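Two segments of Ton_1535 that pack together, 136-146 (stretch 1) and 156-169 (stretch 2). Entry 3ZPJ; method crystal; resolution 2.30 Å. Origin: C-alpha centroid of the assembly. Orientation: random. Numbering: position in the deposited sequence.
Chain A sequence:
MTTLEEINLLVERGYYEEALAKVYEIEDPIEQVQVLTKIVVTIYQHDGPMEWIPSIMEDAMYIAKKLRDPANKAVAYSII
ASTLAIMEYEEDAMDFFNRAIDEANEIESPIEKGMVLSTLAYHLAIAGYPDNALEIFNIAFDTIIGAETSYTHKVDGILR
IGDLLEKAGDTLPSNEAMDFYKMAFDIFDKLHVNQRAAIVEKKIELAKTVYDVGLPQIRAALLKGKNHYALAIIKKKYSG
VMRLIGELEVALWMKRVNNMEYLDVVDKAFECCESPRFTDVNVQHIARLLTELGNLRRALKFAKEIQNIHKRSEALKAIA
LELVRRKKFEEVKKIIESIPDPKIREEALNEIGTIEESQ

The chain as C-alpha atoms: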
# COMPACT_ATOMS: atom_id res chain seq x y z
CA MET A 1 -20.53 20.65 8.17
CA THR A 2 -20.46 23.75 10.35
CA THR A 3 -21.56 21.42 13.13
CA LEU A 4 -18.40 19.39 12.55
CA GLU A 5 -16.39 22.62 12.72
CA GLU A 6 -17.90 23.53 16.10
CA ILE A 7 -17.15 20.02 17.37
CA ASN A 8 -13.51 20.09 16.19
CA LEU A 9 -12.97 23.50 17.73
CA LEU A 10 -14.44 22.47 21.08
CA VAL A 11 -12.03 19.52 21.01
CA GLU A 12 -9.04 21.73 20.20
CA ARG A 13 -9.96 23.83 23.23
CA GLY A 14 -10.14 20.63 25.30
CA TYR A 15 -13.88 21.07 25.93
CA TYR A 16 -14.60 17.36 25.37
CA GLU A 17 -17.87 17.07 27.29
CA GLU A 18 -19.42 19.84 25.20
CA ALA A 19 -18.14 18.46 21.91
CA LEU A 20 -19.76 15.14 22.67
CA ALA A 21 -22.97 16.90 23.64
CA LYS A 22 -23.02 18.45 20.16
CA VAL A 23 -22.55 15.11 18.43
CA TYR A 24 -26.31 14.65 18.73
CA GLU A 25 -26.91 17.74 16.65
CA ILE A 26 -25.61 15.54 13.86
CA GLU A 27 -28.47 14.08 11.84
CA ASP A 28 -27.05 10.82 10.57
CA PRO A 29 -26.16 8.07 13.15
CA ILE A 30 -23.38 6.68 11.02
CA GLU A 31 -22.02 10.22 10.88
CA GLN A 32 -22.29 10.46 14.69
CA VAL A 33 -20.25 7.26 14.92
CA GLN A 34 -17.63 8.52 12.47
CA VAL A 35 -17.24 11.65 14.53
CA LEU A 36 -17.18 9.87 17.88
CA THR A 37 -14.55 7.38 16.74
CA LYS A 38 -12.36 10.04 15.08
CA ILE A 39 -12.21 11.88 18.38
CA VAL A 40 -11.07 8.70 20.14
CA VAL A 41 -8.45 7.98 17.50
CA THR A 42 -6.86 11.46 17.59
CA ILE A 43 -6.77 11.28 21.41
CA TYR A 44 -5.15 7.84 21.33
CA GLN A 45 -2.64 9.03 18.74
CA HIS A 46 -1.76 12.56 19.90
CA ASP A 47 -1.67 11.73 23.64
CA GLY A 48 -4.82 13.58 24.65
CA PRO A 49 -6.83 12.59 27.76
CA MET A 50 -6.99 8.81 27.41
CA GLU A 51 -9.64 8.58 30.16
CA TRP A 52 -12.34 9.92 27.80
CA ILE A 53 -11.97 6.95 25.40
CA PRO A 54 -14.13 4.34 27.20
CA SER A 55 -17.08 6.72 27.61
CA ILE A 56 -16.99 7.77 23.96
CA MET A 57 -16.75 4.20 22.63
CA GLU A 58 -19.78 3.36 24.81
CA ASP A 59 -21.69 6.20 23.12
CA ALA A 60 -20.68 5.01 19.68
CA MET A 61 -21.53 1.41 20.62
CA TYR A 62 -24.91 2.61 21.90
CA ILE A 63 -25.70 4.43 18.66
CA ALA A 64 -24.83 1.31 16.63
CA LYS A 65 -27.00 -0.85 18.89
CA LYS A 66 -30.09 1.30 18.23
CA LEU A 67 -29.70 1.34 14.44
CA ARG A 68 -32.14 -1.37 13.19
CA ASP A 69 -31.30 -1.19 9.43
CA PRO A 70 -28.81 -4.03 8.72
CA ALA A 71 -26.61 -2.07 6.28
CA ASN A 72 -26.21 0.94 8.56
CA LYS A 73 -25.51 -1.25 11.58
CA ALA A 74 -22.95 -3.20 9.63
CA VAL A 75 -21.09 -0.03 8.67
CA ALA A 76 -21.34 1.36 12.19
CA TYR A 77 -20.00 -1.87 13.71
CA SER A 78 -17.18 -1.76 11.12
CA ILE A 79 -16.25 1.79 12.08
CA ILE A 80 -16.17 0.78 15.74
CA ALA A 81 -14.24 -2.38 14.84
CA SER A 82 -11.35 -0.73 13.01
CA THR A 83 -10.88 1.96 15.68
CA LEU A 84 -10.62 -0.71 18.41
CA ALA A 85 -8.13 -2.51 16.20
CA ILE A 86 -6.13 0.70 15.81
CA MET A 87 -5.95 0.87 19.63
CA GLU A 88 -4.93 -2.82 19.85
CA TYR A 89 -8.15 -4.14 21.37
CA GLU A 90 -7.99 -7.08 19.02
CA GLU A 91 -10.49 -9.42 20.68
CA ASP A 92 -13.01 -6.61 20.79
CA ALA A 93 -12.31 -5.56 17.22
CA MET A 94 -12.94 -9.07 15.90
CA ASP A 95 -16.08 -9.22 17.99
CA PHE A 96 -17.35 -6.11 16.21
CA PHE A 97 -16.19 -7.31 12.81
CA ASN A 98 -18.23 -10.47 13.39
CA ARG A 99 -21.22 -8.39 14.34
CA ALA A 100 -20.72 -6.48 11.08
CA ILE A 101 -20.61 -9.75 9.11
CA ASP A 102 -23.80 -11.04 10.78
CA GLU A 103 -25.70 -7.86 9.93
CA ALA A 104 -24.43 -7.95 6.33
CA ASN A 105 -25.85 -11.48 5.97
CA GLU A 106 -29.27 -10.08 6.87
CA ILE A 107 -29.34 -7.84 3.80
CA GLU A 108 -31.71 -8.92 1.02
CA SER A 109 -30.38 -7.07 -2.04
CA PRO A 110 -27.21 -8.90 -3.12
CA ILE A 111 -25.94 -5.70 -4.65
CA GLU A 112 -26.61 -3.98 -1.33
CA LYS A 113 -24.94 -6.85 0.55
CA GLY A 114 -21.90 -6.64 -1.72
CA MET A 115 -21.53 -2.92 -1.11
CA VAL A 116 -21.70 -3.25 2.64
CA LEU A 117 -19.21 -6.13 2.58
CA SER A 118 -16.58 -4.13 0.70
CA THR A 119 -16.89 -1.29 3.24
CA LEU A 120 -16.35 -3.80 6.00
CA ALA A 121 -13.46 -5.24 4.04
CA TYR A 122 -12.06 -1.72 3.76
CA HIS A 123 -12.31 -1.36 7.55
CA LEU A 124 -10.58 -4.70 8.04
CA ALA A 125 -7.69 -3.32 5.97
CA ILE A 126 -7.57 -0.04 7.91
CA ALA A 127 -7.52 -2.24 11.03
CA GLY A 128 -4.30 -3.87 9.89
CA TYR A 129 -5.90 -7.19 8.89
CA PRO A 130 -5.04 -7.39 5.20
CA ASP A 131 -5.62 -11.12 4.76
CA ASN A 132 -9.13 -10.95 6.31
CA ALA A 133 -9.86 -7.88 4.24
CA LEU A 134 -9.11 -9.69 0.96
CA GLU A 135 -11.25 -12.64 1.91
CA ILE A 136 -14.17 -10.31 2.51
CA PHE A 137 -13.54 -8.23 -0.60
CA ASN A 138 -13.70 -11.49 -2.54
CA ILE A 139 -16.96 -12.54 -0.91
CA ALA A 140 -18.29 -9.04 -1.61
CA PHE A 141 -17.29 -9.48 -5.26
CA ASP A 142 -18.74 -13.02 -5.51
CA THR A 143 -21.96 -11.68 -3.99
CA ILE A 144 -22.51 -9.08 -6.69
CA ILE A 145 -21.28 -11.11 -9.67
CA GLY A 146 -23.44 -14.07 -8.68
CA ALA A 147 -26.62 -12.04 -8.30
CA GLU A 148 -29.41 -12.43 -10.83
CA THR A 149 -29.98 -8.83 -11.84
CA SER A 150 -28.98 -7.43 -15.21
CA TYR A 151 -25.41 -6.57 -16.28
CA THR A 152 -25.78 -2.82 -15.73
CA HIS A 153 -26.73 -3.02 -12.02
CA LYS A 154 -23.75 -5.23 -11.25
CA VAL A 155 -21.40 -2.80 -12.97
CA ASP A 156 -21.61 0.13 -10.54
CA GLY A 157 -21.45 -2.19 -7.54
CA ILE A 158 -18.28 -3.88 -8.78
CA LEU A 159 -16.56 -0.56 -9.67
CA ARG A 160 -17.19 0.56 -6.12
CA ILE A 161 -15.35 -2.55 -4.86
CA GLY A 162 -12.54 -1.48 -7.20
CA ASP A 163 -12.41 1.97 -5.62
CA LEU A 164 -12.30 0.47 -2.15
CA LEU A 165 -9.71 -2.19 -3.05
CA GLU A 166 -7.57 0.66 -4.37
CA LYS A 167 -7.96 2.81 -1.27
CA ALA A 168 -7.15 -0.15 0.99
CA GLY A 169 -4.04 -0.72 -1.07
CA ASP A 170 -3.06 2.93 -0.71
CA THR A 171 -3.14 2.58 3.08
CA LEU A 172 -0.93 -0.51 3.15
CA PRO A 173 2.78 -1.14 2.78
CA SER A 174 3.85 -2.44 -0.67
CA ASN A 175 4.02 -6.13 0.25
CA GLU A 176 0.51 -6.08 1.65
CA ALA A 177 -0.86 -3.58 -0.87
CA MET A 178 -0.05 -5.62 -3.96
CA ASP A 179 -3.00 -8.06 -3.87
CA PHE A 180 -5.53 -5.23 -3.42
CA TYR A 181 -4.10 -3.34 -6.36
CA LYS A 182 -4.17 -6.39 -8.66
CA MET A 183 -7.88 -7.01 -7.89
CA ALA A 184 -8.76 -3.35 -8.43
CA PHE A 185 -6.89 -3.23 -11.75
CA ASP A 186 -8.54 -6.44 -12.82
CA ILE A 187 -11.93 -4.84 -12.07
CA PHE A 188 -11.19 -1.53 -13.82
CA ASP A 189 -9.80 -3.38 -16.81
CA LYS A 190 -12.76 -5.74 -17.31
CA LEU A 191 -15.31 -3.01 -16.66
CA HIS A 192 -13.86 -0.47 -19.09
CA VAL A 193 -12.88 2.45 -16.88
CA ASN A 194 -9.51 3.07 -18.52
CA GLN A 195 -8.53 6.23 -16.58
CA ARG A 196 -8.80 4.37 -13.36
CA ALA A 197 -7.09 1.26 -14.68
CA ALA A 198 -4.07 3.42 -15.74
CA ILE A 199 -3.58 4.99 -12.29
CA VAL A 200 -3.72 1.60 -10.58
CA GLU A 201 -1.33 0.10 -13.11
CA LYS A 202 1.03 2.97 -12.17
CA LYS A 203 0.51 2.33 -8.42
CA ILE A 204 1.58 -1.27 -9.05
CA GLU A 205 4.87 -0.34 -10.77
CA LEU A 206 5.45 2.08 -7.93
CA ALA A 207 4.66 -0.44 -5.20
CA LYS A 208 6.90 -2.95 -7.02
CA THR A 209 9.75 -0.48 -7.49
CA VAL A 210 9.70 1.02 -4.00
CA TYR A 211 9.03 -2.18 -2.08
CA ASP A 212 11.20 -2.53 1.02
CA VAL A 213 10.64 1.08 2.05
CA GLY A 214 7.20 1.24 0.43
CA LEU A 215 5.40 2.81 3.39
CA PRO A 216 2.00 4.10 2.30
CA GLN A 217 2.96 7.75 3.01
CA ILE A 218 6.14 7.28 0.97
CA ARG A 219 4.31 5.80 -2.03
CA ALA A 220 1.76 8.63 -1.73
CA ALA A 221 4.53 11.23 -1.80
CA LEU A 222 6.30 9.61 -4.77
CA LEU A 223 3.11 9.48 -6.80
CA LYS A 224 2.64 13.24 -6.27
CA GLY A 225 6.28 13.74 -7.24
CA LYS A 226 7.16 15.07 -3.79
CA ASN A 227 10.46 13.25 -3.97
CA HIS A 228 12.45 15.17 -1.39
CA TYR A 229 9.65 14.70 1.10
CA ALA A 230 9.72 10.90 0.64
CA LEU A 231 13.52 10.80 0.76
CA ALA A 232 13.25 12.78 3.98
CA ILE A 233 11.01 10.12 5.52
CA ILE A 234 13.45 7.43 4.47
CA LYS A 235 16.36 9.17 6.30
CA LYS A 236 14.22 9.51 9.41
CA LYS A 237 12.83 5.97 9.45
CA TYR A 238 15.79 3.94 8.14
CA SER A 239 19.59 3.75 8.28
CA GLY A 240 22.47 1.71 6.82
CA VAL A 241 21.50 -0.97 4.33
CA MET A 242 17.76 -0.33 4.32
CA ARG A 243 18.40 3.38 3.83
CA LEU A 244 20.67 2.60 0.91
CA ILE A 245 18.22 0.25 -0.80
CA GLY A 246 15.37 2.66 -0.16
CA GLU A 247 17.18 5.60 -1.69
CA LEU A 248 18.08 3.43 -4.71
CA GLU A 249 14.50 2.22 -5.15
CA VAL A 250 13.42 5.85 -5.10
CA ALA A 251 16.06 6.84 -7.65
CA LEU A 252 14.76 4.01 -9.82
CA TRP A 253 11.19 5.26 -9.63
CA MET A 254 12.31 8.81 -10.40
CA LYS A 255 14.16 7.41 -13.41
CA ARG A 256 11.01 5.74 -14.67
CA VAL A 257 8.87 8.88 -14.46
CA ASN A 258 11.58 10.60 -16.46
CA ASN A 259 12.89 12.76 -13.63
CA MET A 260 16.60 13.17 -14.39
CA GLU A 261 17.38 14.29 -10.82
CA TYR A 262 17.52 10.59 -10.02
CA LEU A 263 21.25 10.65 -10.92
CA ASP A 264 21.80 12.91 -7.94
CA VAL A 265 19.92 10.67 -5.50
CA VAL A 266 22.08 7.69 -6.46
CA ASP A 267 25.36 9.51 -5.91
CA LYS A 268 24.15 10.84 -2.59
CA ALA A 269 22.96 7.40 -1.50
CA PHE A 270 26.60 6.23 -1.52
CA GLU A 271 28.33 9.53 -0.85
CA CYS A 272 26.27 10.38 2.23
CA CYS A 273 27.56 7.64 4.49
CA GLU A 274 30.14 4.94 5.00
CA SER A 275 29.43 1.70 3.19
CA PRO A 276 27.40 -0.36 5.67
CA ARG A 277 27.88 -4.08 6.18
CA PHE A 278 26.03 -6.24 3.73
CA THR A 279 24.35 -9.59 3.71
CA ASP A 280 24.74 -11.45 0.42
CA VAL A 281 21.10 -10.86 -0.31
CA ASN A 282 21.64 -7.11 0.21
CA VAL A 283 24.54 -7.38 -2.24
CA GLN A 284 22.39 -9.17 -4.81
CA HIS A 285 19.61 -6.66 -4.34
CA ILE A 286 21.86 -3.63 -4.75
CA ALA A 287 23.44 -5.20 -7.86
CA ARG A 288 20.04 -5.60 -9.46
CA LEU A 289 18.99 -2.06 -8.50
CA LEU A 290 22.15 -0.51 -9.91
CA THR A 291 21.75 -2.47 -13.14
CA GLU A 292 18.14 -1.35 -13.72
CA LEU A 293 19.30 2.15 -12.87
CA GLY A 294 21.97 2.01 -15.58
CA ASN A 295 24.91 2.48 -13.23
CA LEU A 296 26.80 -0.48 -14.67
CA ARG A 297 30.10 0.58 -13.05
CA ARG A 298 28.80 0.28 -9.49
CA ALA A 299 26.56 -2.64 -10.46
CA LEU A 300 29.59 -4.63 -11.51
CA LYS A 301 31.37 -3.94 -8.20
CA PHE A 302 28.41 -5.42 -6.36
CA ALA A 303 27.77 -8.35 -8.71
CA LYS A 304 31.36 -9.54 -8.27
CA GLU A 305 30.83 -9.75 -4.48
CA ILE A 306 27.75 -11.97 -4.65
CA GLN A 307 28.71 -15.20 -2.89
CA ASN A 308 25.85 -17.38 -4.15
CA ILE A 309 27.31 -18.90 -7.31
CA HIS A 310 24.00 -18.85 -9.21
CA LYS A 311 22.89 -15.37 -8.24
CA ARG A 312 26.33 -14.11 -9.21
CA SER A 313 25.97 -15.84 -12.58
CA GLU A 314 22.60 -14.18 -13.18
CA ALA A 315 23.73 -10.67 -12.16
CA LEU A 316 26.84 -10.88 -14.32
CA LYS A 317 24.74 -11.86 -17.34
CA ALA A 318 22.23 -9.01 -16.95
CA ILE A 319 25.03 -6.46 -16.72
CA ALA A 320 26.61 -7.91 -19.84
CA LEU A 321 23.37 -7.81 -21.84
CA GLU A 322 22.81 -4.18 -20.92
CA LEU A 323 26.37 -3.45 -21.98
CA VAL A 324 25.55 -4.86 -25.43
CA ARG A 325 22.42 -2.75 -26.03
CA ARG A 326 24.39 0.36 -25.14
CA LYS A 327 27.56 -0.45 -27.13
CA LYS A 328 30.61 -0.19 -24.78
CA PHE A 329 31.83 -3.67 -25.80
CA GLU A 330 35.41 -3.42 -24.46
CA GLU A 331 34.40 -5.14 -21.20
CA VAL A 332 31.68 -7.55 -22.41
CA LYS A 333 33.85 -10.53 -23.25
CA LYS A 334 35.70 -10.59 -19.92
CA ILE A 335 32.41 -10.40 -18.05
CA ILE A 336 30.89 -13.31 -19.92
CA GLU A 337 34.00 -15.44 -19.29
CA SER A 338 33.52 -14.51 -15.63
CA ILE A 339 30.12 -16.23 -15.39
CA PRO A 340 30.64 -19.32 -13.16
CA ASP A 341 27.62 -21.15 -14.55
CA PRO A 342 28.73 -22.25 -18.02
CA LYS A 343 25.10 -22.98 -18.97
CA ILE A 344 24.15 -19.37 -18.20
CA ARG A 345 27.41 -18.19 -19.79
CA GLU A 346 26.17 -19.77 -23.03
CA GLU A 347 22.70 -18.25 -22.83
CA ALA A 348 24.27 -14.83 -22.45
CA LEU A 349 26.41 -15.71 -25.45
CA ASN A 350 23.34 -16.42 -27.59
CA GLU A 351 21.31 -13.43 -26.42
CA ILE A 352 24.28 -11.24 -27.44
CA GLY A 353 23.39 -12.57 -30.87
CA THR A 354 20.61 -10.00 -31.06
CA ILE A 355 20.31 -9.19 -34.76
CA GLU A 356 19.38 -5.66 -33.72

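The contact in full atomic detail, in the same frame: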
# COMPACT_ATOMS: atom_id res chain seq x y z
N ILE A 136 -12.88 -10.94 2.50
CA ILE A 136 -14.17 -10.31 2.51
C ILE A 136 -14.43 -9.55 1.21
O ILE A 136 -15.55 -9.58 0.68
CB ILE A 136 -14.31 -9.39 3.73
CG1 ILE A 136 -14.21 -10.22 5.01
CG2 ILE A 136 -15.62 -8.60 3.68
CD1 ILE A 136 -15.14 -11.41 5.06
N PHE A 137 -13.40 -8.89 0.69
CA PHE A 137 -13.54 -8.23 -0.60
C PHE A 137 -13.97 -9.25 -1.65
O PHE A 137 -14.81 -8.95 -2.50
CB PHE A 137 -12.22 -7.57 -1.05
CG PHE A 137 -12.07 -6.13 -0.61
CD1 PHE A 137 -12.98 -5.17 -1.00
CD2 PHE A 137 -10.98 -5.74 0.17
CE1 PHE A 137 -12.84 -3.83 -0.63
CE2 PHE A 137 -10.82 -4.41 0.56
CZ PHE A 137 -11.75 -3.44 0.16
N ASN A 138 -13.41 -10.45 -1.58
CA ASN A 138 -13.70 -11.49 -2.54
C ASN A 138 -15.11 -12.03 -2.40
O ASN A 138 -15.77 -12.31 -3.40
CB ASN A 138 -12.69 -12.62 -2.45
CG ASN A 138 -11.46 -12.35 -3.29
OD1 ASN A 138 -10.42 -11.95 -2.78
ND2 ASN A 138 -11.59 -12.54 -4.59
N ILE A 139 -15.57 -12.18 -1.16
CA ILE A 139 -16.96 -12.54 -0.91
C ILE A 139 -17.86 -11.41 -1.42
O ILE A 139 -18.89 -11.68 -2.07
CB ILE A 139 -17.24 -12.75 0.60
CG1 ILE A 139 -16.24 -13.71 1.23
CG2 ILE A 139 -18.67 -13.26 0.81
CD1 ILE A 139 -15.98 -14.94 0.43
N ALA A 140 -17.47 -10.16 -1.16
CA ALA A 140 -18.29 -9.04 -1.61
C ALA A 140 -18.44 -9.15 -3.12
O ALA A 140 -19.55 -9.13 -3.63
CB ALA A 140 -17.67 -7.71 -1.23
N PHE A 141 -17.31 -9.34 -3.80
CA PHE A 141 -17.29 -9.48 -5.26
C PHE A 141 -18.12 -10.66 -5.76
O PHE A 141 -18.90 -10.50 -6.69
CB PHE A 141 -15.84 -9.58 -5.76
CG PHE A 141 -15.71 -9.78 -7.26
CD1 PHE A 141 -15.82 -8.71 -8.13
CD2 PHE A 141 -15.45 -11.04 -7.79
CE1 PHE A 141 -15.68 -8.89 -9.51
CE2 PHE A 141 -15.29 -11.22 -9.16
CZ PHE A 141 -15.41 -10.14 -10.01
N ASP A 142 -17.96 -11.83 -5.13
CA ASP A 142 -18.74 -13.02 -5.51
C ASP A 142 -20.23 -12.76 -5.30
O ASP A 142 -21.05 -13.30 -6.02
CB ASP A 142 -18.35 -14.25 -4.67
CG ASP A 142 -16.89 -14.66 -4.83
OD1 ASP A 142 -16.26 -14.31 -5.84
OD2 ASP A 142 -16.37 -15.34 -3.91
N THR A 143 -20.57 -11.94 -4.31
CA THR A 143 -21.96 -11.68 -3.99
C THR A 143 -22.63 -10.91 -5.11
O THR A 143 -23.75 -11.23 -5.51
CB THR A 143 -22.11 -10.90 -2.68
OG1 THR A 143 -21.47 -11.62 -1.64
CG2 THR A 143 -23.60 -10.71 -2.31
N ILE A 144 -21.94 -9.90 -5.64
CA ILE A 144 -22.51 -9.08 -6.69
C ILE A 144 -22.55 -9.86 -8.01
O ILE A 144 -23.62 -10.05 -8.60
CB ILE A 144 -21.74 -7.78 -6.85
CG1 ILE A 144 -21.99 -6.90 -5.63
CG2 ILE A 144 -22.17 -7.06 -8.13
CD1 ILE A 144 -21.15 -5.64 -5.61
N ILE A 145 -21.39 -10.34 -8.43
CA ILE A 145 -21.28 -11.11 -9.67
C ILE A 145 -22.23 -12.31 -9.76
O ILE A 145 -22.61 -12.73 -10.85
CB ILE A 145 -19.84 -11.59 -9.90
CG1 ILE A 145 -19.58 -11.83 -11.38
CG2 ILE A 145 -19.58 -12.84 -9.10
CD1 ILE A 145 -19.36 -10.56 -12.15
N GLY A 146 -22.62 -12.88 -8.63
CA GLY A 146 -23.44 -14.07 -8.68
C GLY A 146 -24.92 -13.74 -8.71
O GLY A 146 -25.75 -14.59 -9.02
N ASP A 156 -21.94 -0.90 -11.52
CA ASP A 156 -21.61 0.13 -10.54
C ASP A 156 -21.18 -0.45 -9.20
O ASP A 156 -20.27 0.06 -8.57
CB ASP A 156 -22.77 1.10 -10.36
CG ASP A 156 -23.02 1.95 -11.61
OD1 ASP A 156 -22.40 1.68 -12.66
OD2 ASP A 156 -23.84 2.90 -11.53
N GLY A 157 -21.83 -1.53 -8.77
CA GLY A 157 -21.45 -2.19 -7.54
C GLY A 157 -20.00 -2.67 -7.57
O GLY A 157 -19.24 -2.41 -6.64
N ILE A 158 -19.63 -3.35 -8.64
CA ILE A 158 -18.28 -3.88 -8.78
C ILE A 158 -17.21 -2.78 -8.89
O ILE A 158 -16.13 -2.92 -8.34
CB ILE A 158 -18.23 -4.88 -9.93
CG1 ILE A 158 -19.25 -5.98 -9.66
CG2 ILE A 158 -16.85 -5.50 -10.04
CD1 ILE A 158 -19.28 -7.10 -10.65
N LEU A 159 -17.51 -1.67 -9.57
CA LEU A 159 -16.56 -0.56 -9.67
C LEU A 159 -16.32 0.05 -8.30
O LEU A 159 -15.22 0.51 -7.98
CB LEU A 159 -17.04 0.51 -10.67
CG LEU A 159 -16.99 0.08 -12.14
CD1 LEU A 159 -17.64 1.09 -13.06
CD2 LEU A 159 -15.54 -0.15 -12.56
N ARG A 160 -17.36 0.05 -7.47
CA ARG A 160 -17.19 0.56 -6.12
C ARG A 160 -16.25 -0.34 -5.28
O ARG A 160 -15.51 0.13 -4.44
CB ARG A 160 -18.54 0.77 -5.45
CG ARG A 160 -18.46 1.27 -4.02
CD ARG A 160 -18.03 2.71 -3.95
NE ARG A 160 -18.08 3.21 -2.58
CZ ARG A 160 -17.44 4.29 -2.15
NH1 ARG A 160 -16.69 5.00 -2.98
NH2 ARG A 160 -17.55 4.67 -0.88
N ILE A 161 -16.29 -1.64 -5.51
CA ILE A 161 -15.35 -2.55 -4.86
C ILE A 161 -13.93 -2.19 -5.33
O ILE A 161 -13.03 -2.10 -4.52
CB ILE A 161 -15.66 -3.98 -5.24
CG1 ILE A 161 -17.06 -4.33 -4.74
CG2 ILE A 161 -14.63 -4.93 -4.63
CD1 ILE A 161 -17.37 -5.81 -4.85
N GLY A 162 -13.78 -1.98 -6.64
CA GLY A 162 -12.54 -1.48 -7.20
C GLY A 162 -12.01 -0.27 -6.46
O GLY A 162 -10.86 -0.29 -6.03
N ASP A 163 -12.84 0.76 -6.30
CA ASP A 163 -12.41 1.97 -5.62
C ASP A 163 -11.93 1.65 -4.22
O ASP A 163 -10.90 2.15 -3.78
CB ASP A 163 -13.52 3.02 -5.53
CG ASP A 163 -13.89 3.62 -6.88
OD1 ASP A 163 -13.12 3.47 -7.84
OD2 ASP A 163 -14.96 4.26 -6.99
N LEU A 164 -12.68 0.79 -3.52
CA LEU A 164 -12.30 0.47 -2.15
C LEU A 164 -11.05 -0.42 -2.05
O LEU A 164 -10.23 -0.26 -1.13
CB LEU A 164 -13.48 -0.12 -1.37
CG LEU A 164 -14.70 0.82 -1.25
CD1 LEU A 164 -15.94 0.14 -0.70
CD2 LEU A 164 -14.37 1.97 -0.39
N LEU A 165 -10.90 -1.35 -2.99
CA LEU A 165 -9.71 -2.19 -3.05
C LEU A 165 -8.52 -1.25 -3.18
O LEU A 165 -7.56 -1.34 -2.43
CB LEU A 165 -9.78 -3.17 -4.23
CG LEU A 165 -10.63 -4.43 -4.05
CD1 LEU A 165 -10.94 -5.04 -5.40
CD2 LEU A 165 -9.94 -5.45 -3.16
N GLU A 166 -8.64 -0.29 -4.10
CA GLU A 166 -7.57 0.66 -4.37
C GLU A 166 -7.21 1.49 -3.15
O GLU A 166 -6.03 1.68 -2.84
CB GLU A 166 -7.91 1.56 -5.57
CG GLU A 166 -6.74 2.48 -5.96
CD GLU A 166 -7.11 3.51 -7.02
OE1 GLU A 166 -8.30 3.60 -7.39
OE2 GLU A 166 -6.19 4.24 -7.47
N LYS A 167 -8.22 1.97 -2.43
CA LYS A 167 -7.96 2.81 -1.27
C LYS A 167 -7.34 2.00 -0.12
O LYS A 167 -6.48 2.49 0.60
CB LYS A 167 -9.21 3.57 -0.82
CG LYS A 167 -9.08 4.31 0.52
CD LYS A 167 -8.72 5.76 0.33
CE LYS A 167 -8.67 6.51 1.67
NZ LYS A 167 -9.96 7.12 2.12
N ALA A 168 -7.76 0.75 0.01
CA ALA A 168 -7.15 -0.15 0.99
C ALA A 168 -5.67 -0.31 0.67
O ALA A 168 -4.81 -0.12 1.52
CB ALA A 168 -7.85 -1.51 0.96
N GLY A 169 -5.40 -0.66 -0.59
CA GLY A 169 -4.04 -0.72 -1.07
C GLY A 169 -3.21 0.51 -0.71
O GLY A 169 -2.12 0.39 -0.16

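How do the two backbones lie against each other? Both stretches are helical, and they run nearly antiparallel, with 166° between their N-to-C directions and axes 9.8 Å apart at closest approach. The CA atoms of F141 and I158 come within 6.7 Å. Backbone i to i+4 hydrogen bonds run along each helix, the last of the first stretch, G146 N to D142 O, being weak; no hydrogen bond crosses between the two, so the contact rests on apolar packing.

What anchors the end near F137? Its ring enters a hole formed by I161, L164, L165 and A168. L165 CD2 lies over one face, 3.6 Å from the centroid of the F137 ring, a CH-pi contact in which a polarizable methyl meets the aromatic cloud. F137 CE1 also reaches L164 CB at 3.8 Å.

How does the second helix answer? I161 is the reciprocal knob, set among F137, A140, F141 and I144. Its CD1 approaches A140 CB at 4.1 Å and I144 CD1 at 3.9 Å; this methyl lies close to the backbone of the first helix, with I161 CD1 3.7 Å from F141 N.

What closes the other end? I158 CG1 meets I144 CG2 at 3.5 Å, while I158 CG2 touches the F141 ring edge, 3.6 Å from CE1. G157 leaves space for I144: an ideal CB there would sit a tight 3.1 Å from I144 CD1.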